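Local structure of molybdopterin biosynthesis protein MoaB (3IWT) at residues 64-73 and 96-106; 114-122 and 156-165. The protein probably takes part in molybdenum cofactor biosynthesis, as a MoaB protein whose MogA/MoaB-type domain is predicted to bind molybdopterin. All coordinates share one frame; numbering follows the deposited sequence.

Contact 1: residues 64-73 and 96-106; sequences DDKIKILKAF and TDITVETIRKL
Helix 66-73 and helix 99-103 cross at -61° with their axes 9.9 Å apart at closest approach, setting K66 near T102 and L70 near I103. Apolar branches fill the crossing. I103 lies over one face of the F73 ring, its CG1 3.9 Å from the ring centroid in a CH-pi contact, while its CD1 is 3.5 Å from F73 CD1. T102 turns its two branches to different tasks: CG2, anti to the backbone N, reaches L70 CD2 at 3.6 Å, whereas OG1, beside that nitrogen, bonds to I98 O one turn back. I98 itself sends CD1 to the backbone of K66, 3.5 Å from its N, at the start of the helix that D65 N-caps through K68 N. Both helices pack on one face of the central sheet of this MogA/MoaB-type alpha/beta fold, and T99 OG1 ties the shorter one to G89 O of the glycine-rich turn after strand 84-88. Toward D64 the contact becomes polar and is bridged by water. One water donates to D64 OD1 and T99 OG1 and accepts from I98 N; a second donates to D64 OD2 and accepts from T96 OG1, and lies close to D97 OD1. A third joins the carbonyls of D64 and T96. K66 runs extended past T102, and its NZ hydrogen-bonds to L106 O of the second subunit and forms a salt bridge with D108 of that subunit.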
loop_
_atom_site.group_PDB
_atom_site.type_symbol
_atom_site.label_atom_id
_atom_site.label_comp_id
_atom_site.label_asym_id
_atom_site.label_seq_id
_atom_site.Cartn_x
_atom_site.Cartn_y
_atom_site.Cartn_z
ATOM N N ASP A 64 -25.972 -4.108 1.254
ATOM C CA ASP A 64 -24.580 -4.204 0.789
ATOM C C ASP A 64 -24.298 -3.213 -0.345
ATOM O O ASP A 64 -24.060 -3.597 -1.492
ATOM C CB ASP A 64 -24.262 -5.622 0.273
ATOM C CG ASP A 64 -24.366 -6.684 1.340
ATOM O OD1 ASP A 64 -23.953 -6.445 2.493
ATOM O OD2 ASP A 64 -24.837 -7.789 0.995
ATOM N N ASP A 65 -24.292 -1.933 -0.010
ATOM C CA ASP A 65 -24.098 -0.866 -0.990
ATOM C C ASP A 65 -23.098 0.090 -0.384
ATOM O O ASP A 65 -23.295 0.530 0.765
ATOM C CB ASP A 65 -25.414 -0.154 -1.280
ATOM C CG ASP A 65 -25.226 1.062 -2.184
ATOM O OD1 ASP A 65 -25.110 0.891 -3.391
ATOM O OD2 ASP A 65 -25.154 2.189 -1.686
ATOM N N LYS A 66 -22.030 0.385 -1.133
ATOM C CA LYS A 66 -20.885 1.147 -0.613
ATOM C C LYS A 66 -21.331 2.490 -0.034
ATOM O O LYS A 66 -20.999 2.829 1.091
ATOM C CB LYS A 66 -19.824 1.334 -1.717
ATOM C CG LYS A 66 -18.664 2.253 -1.348
ATOM C CD LYS A 66 -17.502 2.228 -2.340
ATOM C CE LYS A 66 -16.428 3.253 -1.933
ATOM N NZ LYS A 66 -15.200 3.182 -2.783
ATOM N N ILE A 67 -22.066 3.260 -0.830
ATOM C CA ILE A 67 -22.499 4.603 -0.426
ATOM C C ILE A 67 -23.404 4.555 0.789
ATOM O O ILE A 67 -23.246 5.351 1.715
ATOM C CB ILE A 67 -23.225 5.365 -1.568
ATOM C CG1 ILE A 67 -22.293 5.584 -2.761
ATOM C CG2 ILE A 67 -23.740 6.720 -1.077
ATOM C CD1 ILE A 67 -21.094 6.404 -2.447
ATOM N N LYS A 68 -24.359 3.626 0.795
ATOM C CA LYS A 68 -25.261 3.482 1.937
ATOM C C LYS A 68 -24.546 3.072 3.224
ATOM O O LYS A 68 -24.904 3.517 4.306
ATOM C CB LYS A 68 -26.417 2.534 1.608
ATOM C CG LYS A 68 -27.423 3.147 0.611
ATOM C CD LYS A 68 -28.535 2.174 0.338
ATOM C CE LYS A 68 -29.761 2.809 -0.224
ATOM N NZ LYS A 68 -29.556 3.575 -1.428
ATOM N N ILE A 69 -23.511 2.249 3.091
ATOM C CA ILE A 69 -22.733 1.798 4.233
ATOM C C ILE A 69 -21.880 2.958 4.752
ATOM O O ILE A 69 -21.859 3.227 5.961
ATOM C CB ILE A 69 -21.836 0.592 3.856
ATOM C CG1 ILE A 69 -22.656 -0.700 3.714
ATOM C CG2 ILE A 69 -20.721 0.394 4.891
ATOM C CD1 ILE A 69 -21.816 -1.858 3.069
ATOM N N LEU A 70 -21.245 3.703 3.842
ATOM C CA LEU A 70 -20.501 4.900 4.250
ATOM C C LEU A 70 -21.387 5.911 4.988
ATOM O O LEU A 70 -21.009 6.422 6.037
ATOM C CB LEU A 70 -19.845 5.587 3.040
ATOM C CG LEU A 70 -18.702 4.890 2.299
ATOM C CD1 LEU A 70 -18.394 5.614 0.941
ATOM C CD2 LEU A 70 -17.453 4.793 3.214
ATOM N N LYS A 71 -22.568 6.193 4.448
ATOM C CA LYS A 71 -23.495 7.127 5.083
ATOM C C LYS A 71 -23.931 6.655 6.478
ATOM O O LYS A 71 -24.009 7.462 7.394
ATOM C CB LYS A 71 -24.741 7.331 4.239
ATOM C CG LYS A 71 -25.639 8.376 4.849
ATOM C CD LYS A 71 -27.069 8.293 4.372
ATOM C CE LYS A 71 -28.008 9.266 5.198
ATOM N NZ LYS A 71 -27.320 10.542 5.586
ATOM N N ALA A 72 -24.217 5.364 6.638
ATOM C CA ALA A 72 -24.567 4.807 7.968
ATOM C C ALA A 72 -23.434 5.032 8.983
ATOM O O ALA A 72 -23.667 5.463 10.093
ATOM C CB ALA A 72 -24.914 3.312 7.875
ATOM N N PHE A 73 -22.195 4.795 8.574
ATOM C CA PHE A 73 -21.055 5.020 9.458
ATOM C C PHE A 73 -20.753 6.481 9.759
ATOM O O PHE A 73 -20.475 6.813 10.906
ATOM C CB PHE A 73 -19.806 4.287 8.938
ATOM C CG PHE A 73 -19.773 2.820 9.314
ATOM C CD1 PHE A 73 -20.436 1.876 8.546
ATOM C CD2 PHE A 73 -19.068 2.380 10.429
ATOM C CE1 PHE A 73 -20.416 0.506 8.896
ATOM C CE2 PHE A 73 -19.026 1.013 10.764
ATOM C CZ PHE A 73 -19.707 0.086 9.987
ATOM N N THR A 96 -20.926 -10.188 -2.687
ATOM C CA THR A 96 -21.573 -8.937 -2.293
ATOM C C THR A 96 -21.141 -8.416 -0.922
ATOM O O THR A 96 -21.583 -7.350 -0.527
ATOM C CB THR A 96 -23.102 -9.085 -2.375
ATOM O OG1 THR A 96 -23.519 -10.271 -1.686
ATOM C CG2 THR A 96 -23.533 -9.163 -3.823
ATOM N N ASP A 97 -20.287 -9.165 -0.211
ATOM C CA ASP A 97 -19.703 -8.721 1.068
ATOM C C ASP A 97 -18.629 -7.638 0.845
ATOM O O ASP A 97 -17.524 -7.940 0.344
ATOM C CB ASP A 97 -19.053 -9.883 1.814
ATOM C CG ASP A 97 -20.062 -10.828 2.457
ATOM O OD1 ASP A 97 -21.275 -10.549 2.473
ATOM O OD2 ASP A 97 -19.601 -11.897 2.911
ATOM N N ILE A 98 -18.941 -6.396 1.239
ATOM C CA ILE A 98 -18.052 -5.253 1.000
ATOM C C ILE A 98 -17.803 -4.355 2.247
ATOM O O ILE A 98 -17.181 -3.295 2.150
ATOM C CB ILE A 98 -18.581 -4.384 -0.172
ATOM C CG1 ILE A 98 -19.952 -3.763 0.160
ATOM C CG2 ILE A 98 -18.629 -5.163 -1.495
ATOM C CD1 ILE A 98 -20.255 -2.560 -0.748
ATOM N N THR A 99 -18.236 -4.802 3.413
ATOM C CA THR A 99 -18.183 -3.976 4.621
ATOM C C THR A 99 -16.740 -3.600 4.993
ATOM O O THR A 99 -16.428 -2.423 5.224
ATOM C CB THR A 99 -18.827 -4.710 5.804
ATOM O OG1 THR A 99 -20.207 -5.003 5.520
ATOM C CG2 THR A 99 -18.724 -3.872 7.092
ATOM N N VAL A 100 -15.855 -4.593 5.001
ATOM C CA VAL A 100 -14.446 -4.395 5.394
ATOM C C VAL A 100 -13.700 -3.526 4.387
ATOM O O VAL A 100 -12.966 -2.629 4.755
ATOM C CB VAL A 100 -13.717 -5.753 5.627
ATOM C CG1 VAL A 100 -12.247 -5.532 5.957
ATOM C CG2 VAL A 100 -14.430 -6.524 6.773
ATOM N N GLU A 101 -13.935 -3.779 3.116
ATOM C CA GLU A 101 -13.293 -3.054 2.053
ATOM C C GLU A 101 -13.782 -1.608 2.007
ATOM O O GLU A 101 -13.070 -0.705 1.556
ATOM C CB GLU A 101 -13.596 -3.724 0.722
ATOM C CG GLU A 101 -12.994 -5.114 0.559
ATOM C CD GLU A 101 -13.604 -6.174 1.471
ATOM O OE1 GLU A 101 -14.851 -6.168 1.739
ATOM O OE2 GLU A 101 -12.800 -7.029 1.930
ATOM N N THR A 102 -15.011 -1.379 2.461
ATOM C CA THR A 102 -15.573 -0.051 2.503
ATOM C C THR A 102 -15.062 0.749 3.730
ATOM O O THR A 102 -14.666 1.912 3.595
ATOM C CB THR A 102 -17.121 -0.112 2.502
ATOM O OG1 THR A 102 -17.552 -0.779 1.314
ATOM C CG2 THR A 102 -17.723 1.283 2.578
ATOM N N ILE A 103 -15.094 0.146 4.918
ATOM C CA ILE A 103 -14.853 0.896 6.151
ATOM C C ILE A 103 -13.429 0.860 6.678
ATOM O O ILE A 103 -12.951 1.839 7.265
ATOM C CB ILE A 103 -15.871 0.460 7.254
ATOM C CG1 ILE A 103 -17.294 0.740 6.753
ATOM C CG2 ILE A 103 -15.581 1.119 8.621
ATOM C CD1 ILE A 103 -17.624 2.201 6.439
ATOM N N ARG A 104 -12.736 -0.265 6.483
ATOM C CA ARG A 104 -11.436 -0.451 7.106
ATOM C C ARG A 104 -10.465 0.619 6.678
ATOM O O ARG A 104 -9.613 1.043 7.456
ATOM C CB ARG A 104 -10.879 -1.878 6.823
ATOM C CG ARG A 104 -9.590 -2.192 7.553
ATOM C CD ARG A 104 -9.287 -3.681 7.457
ATOM N NE ARG A 104 -9.118 -4.039 6.068
ATOM C CZ ARG A 104 -8.943 -5.303 5.662
ATOM N NH1 ARG A 104 -8.923 -6.281 6.532
ATOM N NH2 ARG A 104 -8.784 -5.561 4.389
ATOM N N LYS A 105 -10.643 1.112 5.457
ATOM C CA LYS A 105 -9.824 2.149 4.895
ATOM C C LYS A 105 -9.900 3.461 5.656
ATOM O O LYS A 105 -8.926 4.242 5.630
ATOM C CB LYS A 105 -10.243 2.437 3.424
ATOM C CG LYS A 105 -9.585 1.547 2.468
ATOM C CD LYS A 105 -9.964 1.854 1.039
ATOM C CE LYS A 105 -10.590 0.625 0.356
ATOM N NZ LYS A 105 -11.714 1.100 -0.591
ATOM N N LEU A 106 -11.038 3.696 6.305
ATOM C CA LEU A 106 -11.312 4.932 7.009
ATOM C C LEU A 106 -10.705 5.033 8.409
ATOM O O LEU A 106 -10.714 6.106 9.030
ATOM C CB LEU A 106 -12.809 5.136 7.123
ATOM C CG LEU A 106 -13.589 4.983 5.803
ATOM C CD1 LEU A 106 -15.019 5.396 6.132
ATOM C CD2 LEU A 106 -13.030 5.765 4.641
HETATM O O HOH W 1 -21.299 -5.638 2.762
HETATM O O HOH W 2 -23.355 -10.088 1.115
HETATM O O HOH W 3 -22.340 -5.582 -2.573
#

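Contact 2: residues 114-122 and 156-165; sequences FSDVFRLVS and AVKLALKELI
F118 is the bump and A156, L159, A160 and L164 form the hollow: knobs-into-holes packing joins helix 112-123 to the long helix 154-176 on one face of the alpha/beta sheet. The short segments cross at 112°, their axes 10.4 Å apart at closest approach, and the packing between them is built from apolar side chains. With CG anti to the backbone N (chi1 -180°), the F118 ring reaches toward the small residues A156 and A160. Its CE1 settles 3.6 Å from A160 CB, and the same end of the ring comes edge-on to A156 O.

The reverse fit is made by L164. Its CD1 enters the groove between F114 and F118, 3.7 Å from F114 CE1 and equally near F118 CA, while its other branch, CD2, turns to V117 CG1 at 3.8 Å. The two methyls divide between these neighbours, so L164 fills the hollow lined by F114, V117 and F118. A wider pi-type turn at 161-165 surrounds this residue, with A160 O accepting from both L164 N and I165 N. Nearer the S122 end, L159 packs CD2 against V121 CG2 and touches S122 OG, 3.6 Å away.

The fourth subunit packs against this pair: its F123 meets V117 and V121, and its Y133 meets the F114 ring edge-to-face and bonds to L164 O. Within helix 114-122, S122 OG lies 3.4 Å above one face of the F118 ring, off toward its rim, and donates to F118 O at 2.9 Å, reaching that oxygen from the face opposite to S122 N.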
loop_
_atom_site.group_PDB
_atom_site.type_symbol
_atom_site.label_atom_id
_atom_site.label_comp_id
_atom_site.label_asym_id
_atom_site.label_seq_id
_atom_site.Cartn_x
_atom_site.Cartn_y
_atom_site.Cartn_z
ATOM N N PHE A 114 -7.311 -7.579 16.226
ATOM C CA PHE A 114 -8.684 -8.019 16.387
ATOM C C PHE A 114 -9.039 -9.111 15.366
ATOM O O PHE A 114 -9.720 -10.058 15.712
ATOM C CB PHE A 114 -9.715 -6.875 16.293
ATOM C CG PHE A 114 -11.133 -7.349 16.500
ATOM C CD1 PHE A 114 -11.674 -7.466 17.781
ATOM C CD2 PHE A 114 -11.913 -7.708 15.409
ATOM C CE1 PHE A 114 -12.953 -7.933 17.953
ATOM C CE2 PHE A 114 -13.189 -8.178 15.583
ATOM C CZ PHE A 114 -13.712 -8.293 16.843
ATOM N N SER A 115 -8.615 -8.943 14.111
ATOM C CA SER A 115 -8.957 -9.896 13.055
ATOM C C SER A 115 -8.456 -11.329 13.354
ATOM O O SER A 115 -9.233 -12.287 13.301
ATOM C CB SER A 115 -8.468 -9.411 11.681
ATOM O OG SER A 115 -7.109 -9.025 11.724
ATOM N N ASP A 116 -7.176 -11.482 13.670
ATOM C CA ASP A 116 -6.651 -12.825 13.963
ATOM C C ASP A 116 -7.098 -13.420 15.299
ATOM O O ASP A 116 -7.337 -14.635 15.409
ATOM C CB ASP A 116 -5.110 -12.891 13.770
ATOM C CG ASP A 116 -4.375 -11.807 14.508
ATOM O OD1 ASP A 116 -4.287 -10.699 13.938
ATOM O OD2 ASP A 116 -3.894 -12.053 15.649
ATOM N N VAL A 117 -7.225 -12.582 16.331
ATOM C CA VAL A 117 -7.722 -13.068 17.614
ATOM C C VAL A 117 -9.203 -13.498 17.518
ATOM O O VAL A 117 -9.596 -14.499 18.118
ATOM C CB VAL A 117 -7.479 -12.074 18.751
ATOM C CG1 VAL A 117 -8.070 -12.628 20.075
ATOM C CG2 VAL A 117 -5.983 -11.797 18.893
ATOM N N PHE A 118 -9.999 -12.787 16.725
ATOM C CA PHE A 118 -11.366 -13.224 16.484
ATOM C C PHE A 118 -11.396 -14.562 15.742
ATOM O O PHE A 118 -12.203 -15.440 16.053
ATOM C CB PHE A 118 -12.203 -12.190 15.727
ATOM C CG PHE A 118 -13.628 -12.659 15.484
ATOM C CD1 PHE A 118 -14.518 -12.790 16.546
ATOM C CD2 PHE A 118 -14.048 -13.045 14.205
ATOM C CE1 PHE A 118 -15.815 -13.249 16.331
ATOM C CE2 PHE A 118 -15.352 -13.505 13.987
ATOM C CZ PHE A 118 -16.221 -13.618 15.051
ATOM N N ARG A 119 -10.505 -14.722 14.772
ATOM C CA ARG A 119 -10.416 -15.994 14.054
ATOM C C ARG A 119 -9.929 -17.122 14.984
ATOM O O ARG A 119 -10.379 -18.265 14.856
ATOM C CB ARG A 119 -9.553 -15.858 12.808
ATOM C CG ARG A 119 -10.246 -15.066 11.730
ATOM C CD ARG A 119 -9.466 -15.013 10.425
ATOM N NE ARG A 119 -8.264 -14.191 10.437
ATOM C CZ ARG A 119 -8.164 -12.973 9.919
ATOM N NH1 ARG A 119 -9.222 -12.348 9.435
ATOM N NH2 ARG A 119 -6.987 -12.359 9.898
ATOM N N LEU A 120 -9.082 -16.785 15.958
ATOM C CA LEU A 120 -8.595 -17.769 16.943
ATOM C C LEU A 120 -9.752 -18.333 17.808
ATOM O O LEU A 120 -9.924 -19.547 17.926
ATOM C CB LEU A 120 -7.482 -17.127 17.811
ATOM C CG LEU A 120 -6.820 -17.867 18.988
ATOM C CD1 LEU A 120 -5.663 -16.994 19.459
ATOM C CD2 LEU A 120 -7.760 -18.112 20.163
ATOM N N VAL A 121 -10.535 -17.448 18.412
ATOM C CA VAL A 121 -11.671 -17.872 19.227
ATOM C C VAL A 121 -12.766 -18.550 18.378
ATOM O O VAL A 121 -13.415 -19.492 18.841
ATOM C CB VAL A 121 -12.222 -16.719 20.094
ATOM C CG1 VAL A 121 -11.106 -16.129 20.988
ATOM C CG2 VAL A 121 -12.830 -15.664 19.241
ATOM N N SER A 122 -12.937 -18.105 17.137
ATOM C CA SER A 122 -13.875 -18.729 16.183
ATOM C C SER A 122 -13.456 -20.138 15.826
ATOM O O SER A 122 -14.283 -21.095 15.874
ATOM C CB SER A 122 -13.972 -17.889 14.899
ATOM O OG SER A 122 -14.655 -16.671 15.161
ATOM N N ALA A 156 -21.612 -15.728 15.720
ATOM C CA ALA A 156 -20.357 -14.981 15.578
ATOM C C ALA A 156 -20.380 -13.667 16.360
ATOM O O ALA A 156 -19.403 -13.275 17.015
ATOM C CB ALA A 156 -20.049 -14.706 14.066
ATOM N N VAL A 157 -21.491 -12.952 16.253
ATOM C CA VAL A 157 -21.655 -11.700 16.938
ATOM C C VAL A 157 -21.619 -11.900 18.451
ATOM O O VAL A 157 -20.924 -11.181 19.175
ATOM C CB VAL A 157 -22.957 -11.014 16.457
ATOM C CG1 VAL A 157 -23.346 -9.938 17.361
ATOM C CG2 VAL A 157 -22.803 -10.482 15.002
ATOM N N LYS A 158 -22.334 -12.913 18.917
ATOM C CA LYS A 158 -22.345 -13.266 20.335
ATOM C C LYS A 158 -20.914 -13.564 20.807
ATOM O O LYS A 158 -20.488 -13.077 21.853
ATOM C CB LYS A 158 -23.275 -14.448 20.556
ATOM C CG LYS A 158 -23.544 -14.804 21.989
ATOM C CD LYS A 158 -24.355 -16.074 22.121
ATOM C CE LYS A 158 -25.808 -15.896 21.748
ATOM N NZ LYS A 158 -26.646 -16.990 22.382
ATOM N N LEU A 159 -20.177 -14.352 20.029
ATOM C CA LEU A 159 -18.801 -14.702 20.357
ATOM C C LEU A 159 -17.899 -13.484 20.460
ATOM O O LEU A 159 -17.111 -13.388 21.388
ATOM C CB LEU A 159 -18.232 -15.637 19.282
ATOM C CG LEU A 159 -16.844 -16.262 19.535
ATOM C CD1 LEU A 159 -16.887 -17.203 20.749
ATOM C CD2 LEU A 159 -16.358 -16.992 18.292
ATOM N N ALA A 160 -17.982 -12.578 19.476
ATOM C CA ALA A 160 -17.175 -11.371 19.449
ATOM C C ALA A 160 -17.476 -10.522 20.671
ATOM O O ALA A 160 -16.561 -10.069 21.348
ATOM C CB ALA A 160 -17.443 -10.570 18.151
ATOM N N LEU A 161 -18.760 -10.328 20.970
ATOM C CA LEU A 161 -19.136 -9.526 22.137
ATOM C C LEU A 161 -18.645 -10.075 23.478
ATOM O O LEU A 161 -18.049 -9.348 24.279
ATOM C CB LEU A 161 -20.646 -9.345 22.189
ATOM C CG LEU A 161 -21.221 -8.280 21.259
ATOM C CD1 LEU A 161 -22.710 -8.598 21.055
ATOM C CD2 LEU A 161 -21.003 -6.883 21.865
ATOM N N LYS A 162 -18.941 -11.342 23.743
ATOM C CA LYS A 162 -18.601 -11.949 25.012
ATOM C C LYS A 162 -17.104 -12.138 25.233
ATOM O O LYS A 162 -16.601 -11.873 26.326
ATOM C CB LYS A 162 -19.300 -13.306 25.151
ATOM C CG LYS A 162 -20.807 -13.219 25.185
ATOM C CD LYS A 162 -21.362 -14.594 25.489
ATOM C CE LYS A 162 -22.847 -14.632 25.586
ATOM N NZ LYS A 162 -23.257 -16.062 26.002
ATOM N N GLU A 163 -16.388 -12.564 24.192
ATOM C CA GLU A 163 -15.000 -12.919 24.372
ATOM C C GLU A 163 -14.044 -11.748 24.139
ATOM O O GLU A 163 -13.019 -11.671 24.804
ATOM C CB GLU A 163 -14.666 -14.123 23.490
ATOM C CG GLU A 163 -15.582 -15.324 23.758
ATOM C CD GLU A 163 -15.626 -15.690 25.220
ATOM O OE1 GLU A 163 -14.554 -15.802 25.841
ATOM O OE2 GLU A 163 -16.729 -15.838 25.764
ATOM N N LEU A 164 -14.384 -10.815 23.230
ATOM C CA LEU A 164 -13.445 -9.763 22.838
ATOM C C LEU A 164 -13.851 -8.305 23.089
ATOM O O LEU A 164 -13.018 -7.508 23.502
ATOM C CB LEU A 164 -13.105 -9.923 21.347
ATOM C CG LEU A 164 -12.523 -11.288 20.949
ATOM C CD1 LEU A 164 -12.120 -11.240 19.482
ATOM C CD2 LEU A 164 -11.335 -11.668 21.803
ATOM N N ILE A 165 -15.111 -7.962 22.843
ATOM C CA ILE A 165 -15.552 -6.578 22.968
ATOM C C ILE A 165 -15.857 -6.212 24.423
ATOM O O ILE A 165 -15.254 -5.281 24.972
ATOM C CB ILE A 165 -16.752 -6.278 22.026
ATOM C CG1 ILE A 165 -16.346 -6.573 20.572
ATOM C CG2 ILE A 165 -17.267 -4.857 22.240
ATOM C CD1 ILE A 165 -17.448 -6.315 19.557
#

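In the fold
Contact 1 closes before contact 2 opens, so the two follow each other in series along the chain, both within the probable molybdopterin-binding domain. Their centres lie 21 Å apart, on opposite sides of the chain's centre, and their nearest atoms are about 6 Å from one another. They share the mixed sheet: F73 packs on I85, S87 and L149, whereas residues of helix 154-176 rest on the alternate I86, T88 and L150, which places the two helix pairs on opposite faces of a three-layer alpha/beta sandwich. Both contacts also reach the third subunit, through R104 and R119, linking the packing of each layer to the assembly of six chains.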